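Local coordinates for probable glutaredoxin ssr2061 (Synechocystis sp., PDB 4MJE), which probably reduces low molecular weight disulfides and proteins as a glutathione-disulfide oxidoreductase, drawing electrons from NADPH through glutathione reductase, at residues S15-Y21 against P69-D75; L35-K39 against D88-D94. The protein carries 1 engineered substitution. All blocks are in the same frame, centred on the assembly; numbering follows the deposited sequence.

Interaction 1 of 2, residues S15-Y21 against P69-D75; sequences SAKIEIY and PQIFIDD
Lys-17 NZ forms a salt bridge with Asp-75 OD1 at 2.7 Å, using the syn lone pair of that oxygen. The lysine gets there with its CG anti to the backbone N (chi1 -178°) and the rest of its chain extended. Its backbone is held as well. Lys-17 N donates to Asp-74 OD1 at 3.0 Å in a nearly straight bond, and Lys-17 O accepts from Asp-74 N. One water donates to Lys-17 O and Glu-19 OE2 and accepts from Asp-75 N. Glu-19 OE2 lies 4.1 Å from Asp-75 OD1, a pair of like charges. Arg-61 makes a salt bridge to Glu-19 OE2 and would probably offset this repulsion, while Tyr-46 OH hydrogen-bonds to the other carboxylate oxygen.

Strands 18-21 and 70-73 run antiparallel at the centre of the thioredoxin-fold sheet. Glu-19 with Phe-72 and Tyr-21 with Gln-70 are hydrogen-bonded pairs. Glu-19 N to Phe-72 O is 2.9 Å; the bond from Gln-70 N to Tyr-21 O is longer, 3.3 Å. Just before strand 70-73, Pro-69, preceded by a cis peptide as in other members of this fold, packs beside Tyr-21 O and touches Cys-29 of the CxxC sequence.

On the face bearing Glu-19, Tyr-21 CE2 meets Phe-72 CE1 at 3.6 Å, the two rings meeting obliquely with planes 65° apart. Tyr-21 OH hydrogen-bonds to Arg-61, which also makes a cation-pi contact with Phe-72. On the other face, Ile-20 lies alongside Ile-71 and Pro-69, pointing the same way. Its CG1 is 3.7 Å from Ile-71 CG1.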
# COMPACT_ATOMS: atom_id res chain seq x y z
N SER A 15 4.39 8.27 -10.01
CA SER A 15 4.39 8.37 -8.55
C SER A 15 4.40 6.99 -7.89
O SER A 15 4.37 5.97 -8.56
CB SER A 15 3.15 9.13 -8.09
OG SER A 15 1.97 8.48 -8.54
N ALA A 16 4.43 6.99 -6.55
CA ALA A 16 4.45 5.76 -5.78
C ALA A 16 3.24 4.90 -6.12
O ALA A 16 2.13 5.39 -6.26
CB ALA A 16 4.48 6.05 -4.28
N LYS A 17 3.50 3.61 -6.28
CA LYS A 17 2.46 2.61 -6.49
C LYS A 17 2.22 1.93 -5.13
O LYS A 17 3.07 1.18 -4.64
CB LYS A 17 2.95 1.63 -7.56
CG LYS A 17 1.97 0.54 -7.92
CD LYS A 17 2.65 -0.50 -8.77
CE LYS A 17 1.74 -1.65 -9.11
NZ LYS A 17 2.47 -2.71 -9.85
N ILE A 18 1.07 2.20 -4.52
CA ILE A 18 0.74 1.69 -3.20
C ILE A 18 -0.49 0.80 -3.32
O ILE A 18 -1.53 1.24 -3.81
CB ILE A 18 0.49 2.83 -2.20
CG1 ILE A 18 1.73 3.73 -2.12
CG2 ILE A 18 0.15 2.27 -0.83
CD1 ILE A 18 1.52 5.04 -1.39
N GLU A 19 -0.36 -0.45 -2.88
CA GLU A 19 -1.41 -1.45 -3.01
C GLU A 19 -1.68 -2.11 -1.67
O GLU A 19 -0.74 -2.45 -0.94
CB GLU A 19 -1.01 -2.56 -3.99
CG GLU A 19 -0.65 -2.08 -5.37
CD GLU A 19 0.10 -3.14 -6.14
OE1 GLU A 19 -0.53 -3.88 -6.93
OE2 GLU A 19 1.32 -3.26 -5.95
N ILE A 20 -2.96 -2.29 -1.37
CA ILE A 20 -3.33 -3.06 -0.19
C ILE A 20 -4.48 -4.00 -0.50
O ILE A 20 -5.50 -3.58 -1.05
CB ILE A 20 -3.69 -2.13 1.01
CG1 ILE A 20 -3.99 -2.98 2.25
CG2 ILE A 20 -4.84 -1.16 0.69
CD1 ILE A 20 -4.13 -2.20 3.52
N TYR A 21 -4.27 -5.29 -0.20
CA TYR A 21 -5.29 -6.31 -0.32
C TYR A 21 -6.04 -6.45 1.01
O TYR A 21 -5.42 -6.53 2.08
CB TYR A 21 -4.71 -7.68 -0.67
CG TYR A 21 -3.93 -7.82 -1.96
CD1 TYR A 21 -4.43 -8.55 -3.03
CD2 TYR A 21 -2.63 -7.32 -2.07
CE1 TYR A 21 -3.68 -8.73 -4.19
CE2 TYR A 21 -1.88 -7.50 -3.21
CZ TYR A 21 -2.41 -8.20 -4.25
OH TYR A 21 -1.64 -8.40 -5.37
N PRO A 69 -4.23 -7.72 6.19
CA PRO A 69 -4.02 -7.27 4.82
C PRO A 69 -2.63 -7.66 4.31
O PRO A 69 -1.78 -8.12 5.07
CB PRO A 69 -4.09 -5.74 4.96
CG PRO A 69 -3.54 -5.50 6.30
CD PRO A 69 -4.06 -6.62 7.15
N GLN A 70 -2.39 -7.43 3.02
CA GLN A 70 -1.03 -7.47 2.47
C GLN A 70 -0.80 -6.16 1.70
O GLN A 70 -1.64 -5.75 0.90
CB GLN A 70 -0.79 -8.68 1.55
CG GLN A 70 -0.98 -10.03 2.23
CD GLN A 70 0.04 -10.29 3.30
OE1 GLN A 70 1.11 -9.66 3.32
NE2 GLN A 70 -0.27 -11.20 4.22
N ILE A 71 0.33 -5.53 1.98
CA ILE A 71 0.66 -4.22 1.46
C ILE A 71 1.93 -4.27 0.64
O ILE A 71 2.89 -4.90 1.03
CB ILE A 71 0.85 -3.23 2.64
CG1 ILE A 71 -0.46 -3.11 3.42
CG2 ILE A 71 1.31 -1.86 2.16
CD1 ILE A 71 -0.27 -2.79 4.87
N PHE A 72 1.88 -3.58 -0.51
CA PHE A 72 3.00 -3.43 -1.43
C PHE A 72 3.22 -1.95 -1.71
O PHE A 72 2.27 -1.21 -1.92
CB PHE A 72 2.74 -4.18 -2.76
CG PHE A 72 2.66 -5.68 -2.59
CD1 PHE A 72 1.53 -6.27 -2.05
CD2 PHE A 72 3.73 -6.50 -2.95
CE1 PHE A 72 1.46 -7.65 -1.87
CE2 PHE A 72 3.63 -7.89 -2.79
CZ PHE A 72 2.51 -8.43 -2.23
N ILE A 73 4.48 -1.55 -1.76
CA ILE A 73 4.86 -0.19 -2.15
C ILE A 73 5.95 -0.30 -3.20
O ILE A 73 6.97 -0.94 -2.96
CB ILE A 73 5.36 0.64 -0.95
CG1 ILE A 73 4.26 0.80 0.10
CG2 ILE A 73 5.83 2.03 -1.40
CD1 ILE A 73 4.76 1.42 1.39
N ASP A 74 5.72 0.31 -4.36
CA ASP A 74 6.61 0.21 -5.51
C ASP A 74 7.04 -1.22 -5.78
O ASP A 74 8.20 -1.53 -6.03
CB ASP A 74 7.81 1.13 -5.35
CG ASP A 74 7.43 2.57 -5.55
OD1 ASP A 74 6.37 2.81 -6.18
OD2 ASP A 74 8.18 3.45 -5.08
N ASP A 75 6.04 -2.09 -5.69
CA ASP A 75 6.13 -3.50 -6.03
C ASP A 75 6.85 -4.34 -4.99
O ASP A 75 6.94 -5.55 -5.15
CB ASP A 75 6.73 -3.71 -7.44
CG ASP A 75 5.79 -3.28 -8.54
OD1 ASP A 75 4.57 -3.43 -8.37
OD2 ASP A 75 6.28 -2.79 -9.56
O HOH W 1 3.33 -1.65 -5.05
O HOH W 2 5.14 -1.25 -11.51

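Interaction 2 of 2, residues L35-K39 against D88-D94; sequences LLKLK and DGAGKLD. Engineered in segment 35-39: Leu-38 (natural residue Arg).
Leu-35 reaches tip to tip toward Leu-93, its CD2 4.0 Å from the CD2 of that residue. Both leucines hold CG anti to the backbone N (chi1 -176° in each), which turns their branches toward each other. The other methyl, Leu-35 CD1, lies 3.8 Å from Asp-88 OD1. Ile-84 also packs on Leu-93, and Tyr-85 on Leu-35.

In this thioredoxin-fold protein the contact joins the C-terminal part of helix 27-39 to the end of helix 81-89 and the start of helix 93-97. Gly-91, with positive phi, closes the preceding helix in a Schellman motif. The chain then returns toward helix 27-39 at Leu-93 and Asp-94.

On the solvent side of the leucines, Lys-39 bends at chi2 (-67°) and runs out straight from there. Its CE passes 4.0 Å from Leu-93 CD2. Its NZ bridges two carboxylates, 2.8 Å from Asp-88 OD2 and 2.8 Å from Asp-94 OD2. Both oxygens are met on the syn side, from well out of the carboxylate plane. Asp-88 approaches from the direction opposite to the lysine, and Asp-94 crosses it at about a right angle. Replacing Lys-39 by an alanine would probably leave both aspartates without their shared cation and uncover Leu-93 CD2.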
# COMPACT_ATOMS: atom_id res chain seq x y z
N LEU A 35 -4.42 4.04 8.55
CA LEU A 35 -3.10 4.63 8.52
C LEU A 35 -2.78 5.23 7.14
O LEU A 35 -2.28 6.36 7.03
CB LEU A 35 -2.04 3.60 8.90
CG LEU A 35 -0.61 4.14 9.01
CD1 LEU A 35 -0.47 5.33 9.97
CD2 LEU A 35 0.31 3.03 9.43
N LEU A 36 -3.08 4.49 6.07
CA LEU A 36 -2.83 4.98 4.72
C LEU A 36 -3.65 6.22 4.42
O LEU A 36 -3.15 7.17 3.81
CB LEU A 36 -3.10 3.87 3.70
CG LEU A 36 -2.14 2.68 3.76
CD1 LEU A 36 -2.62 1.54 2.86
CD2 LEU A 36 -0.73 3.10 3.37
N LYS A 37 -4.90 6.22 4.85
CA LYS A 37 -5.77 7.37 4.66
C LYS A 37 -5.24 8.57 5.44
O LYS A 37 -5.22 9.68 4.93
CB LYS A 37 -7.21 7.03 5.02
CG LYS A 37 -7.84 6.07 4.04
CD LYS A 37 -9.22 5.69 4.47
CE LYS A 37 -9.91 4.84 3.42
NZ LYS A 37 -11.28 4.48 3.89
N LEU A 38 -4.76 8.37 6.66
CA LEU A 38 -4.27 9.49 7.46
C LEU A 38 -2.99 10.09 6.87
O LEU A 38 -2.71 11.27 7.07
CB LEU A 38 -4.11 9.05 8.92
CG LEU A 38 -5.46 8.79 9.61
CD1 LEU A 38 -5.27 8.10 10.96
CD2 LEU A 38 -6.28 10.07 9.80
N LYS A 39 -2.19 9.29 6.17
CA LYS A 39 -1.03 9.82 5.45
C LYS A 39 -1.42 10.69 4.24
O LYS A 39 -0.62 11.51 3.77
CB LYS A 39 -0.10 8.67 4.98
CG LYS A 39 0.52 7.85 6.09
CD LYS A 39 1.49 8.68 6.88
CE LYS A 39 2.25 7.82 7.87
NZ LYS A 39 3.17 8.63 8.67
N ASP A 88 6.05 2.78 10.64
CA ASP A 88 5.72 4.16 10.99
C ASP A 88 6.28 4.53 12.38
O ASP A 88 6.82 5.62 12.57
CB ASP A 88 4.22 4.42 10.93
CG ASP A 88 3.89 5.90 10.82
OD1 ASP A 88 2.87 6.32 11.43
OD2 ASP A 88 4.61 6.64 10.11
N GLY A 89 6.20 3.61 13.33
CA GLY A 89 6.72 3.87 14.66
C GLY A 89 8.23 4.03 14.70
O GLY A 89 8.76 4.71 15.59
N ALA A 90 8.90 3.41 13.75
CA ALA A 90 10.35 3.52 13.63
C ALA A 90 10.77 4.74 12.83
O ALA A 90 11.96 5.01 12.71
CB ALA A 90 10.91 2.27 12.97
N GLY A 91 9.79 5.46 12.27
CA GLY A 91 10.07 6.61 11.44
C GLY A 91 10.46 6.26 10.02
O GLY A 91 11.05 7.09 9.33
N LYS A 92 10.10 5.07 9.56
CA LYS A 92 10.57 4.57 8.29
C LYS A 92 9.47 4.43 7.24
O LYS A 92 9.76 4.02 6.12
CB LYS A 92 11.22 3.20 8.49
CG LYS A 92 12.48 3.24 9.30
CD LYS A 92 13.12 1.89 9.33
CE LYS A 92 14.47 1.94 9.96
NZ LYS A 92 14.69 0.64 10.64
N LEU A 93 8.23 4.77 7.57
CA LEU A 93 7.16 4.63 6.59
C LEU A 93 7.14 5.81 5.64
O LEU A 93 7.06 5.61 4.43
CB LEU A 93 5.80 4.48 7.27
CG LEU A 93 4.63 4.23 6.32
CD1 LEU A 93 4.85 3.02 5.41
CD2 LEU A 93 3.37 4.04 7.13
N ASP A 94 7.21 7.02 6.16
CA ASP A 94 7.14 8.19 5.29
C ASP A 94 8.15 8.14 4.11
O ASP A 94 7.78 8.37 2.98
CB ASP A 94 7.27 9.49 6.09
CG ASP A 94 6.04 9.78 6.96
OD1 ASP A 94 6.18 10.51 7.97
OD2 ASP A 94 4.95 9.30 6.64

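Interaction 1 lies near the centre of the chain and is mostly buried. Interaction 2 is farther out, its centre about 11 Å from the centre of the chain, and only partly buried. The first pairs two strands, so backbone bonds dominate and side chains pack on both faces of the sheet. The second joins helix ends through side chains alone, two leucines beneath a salt-bridge network. Charged pairs appear in both. In interaction 1 the lysine salt bridge sits at the exposed end of the strand pair; in interaction 2 it forms the outer layer. Strand 18-22 leads on to helix 27-39, and the two contacts meet where Ile-20 CD1 packs 4.1 Å from Leu-36 CD1.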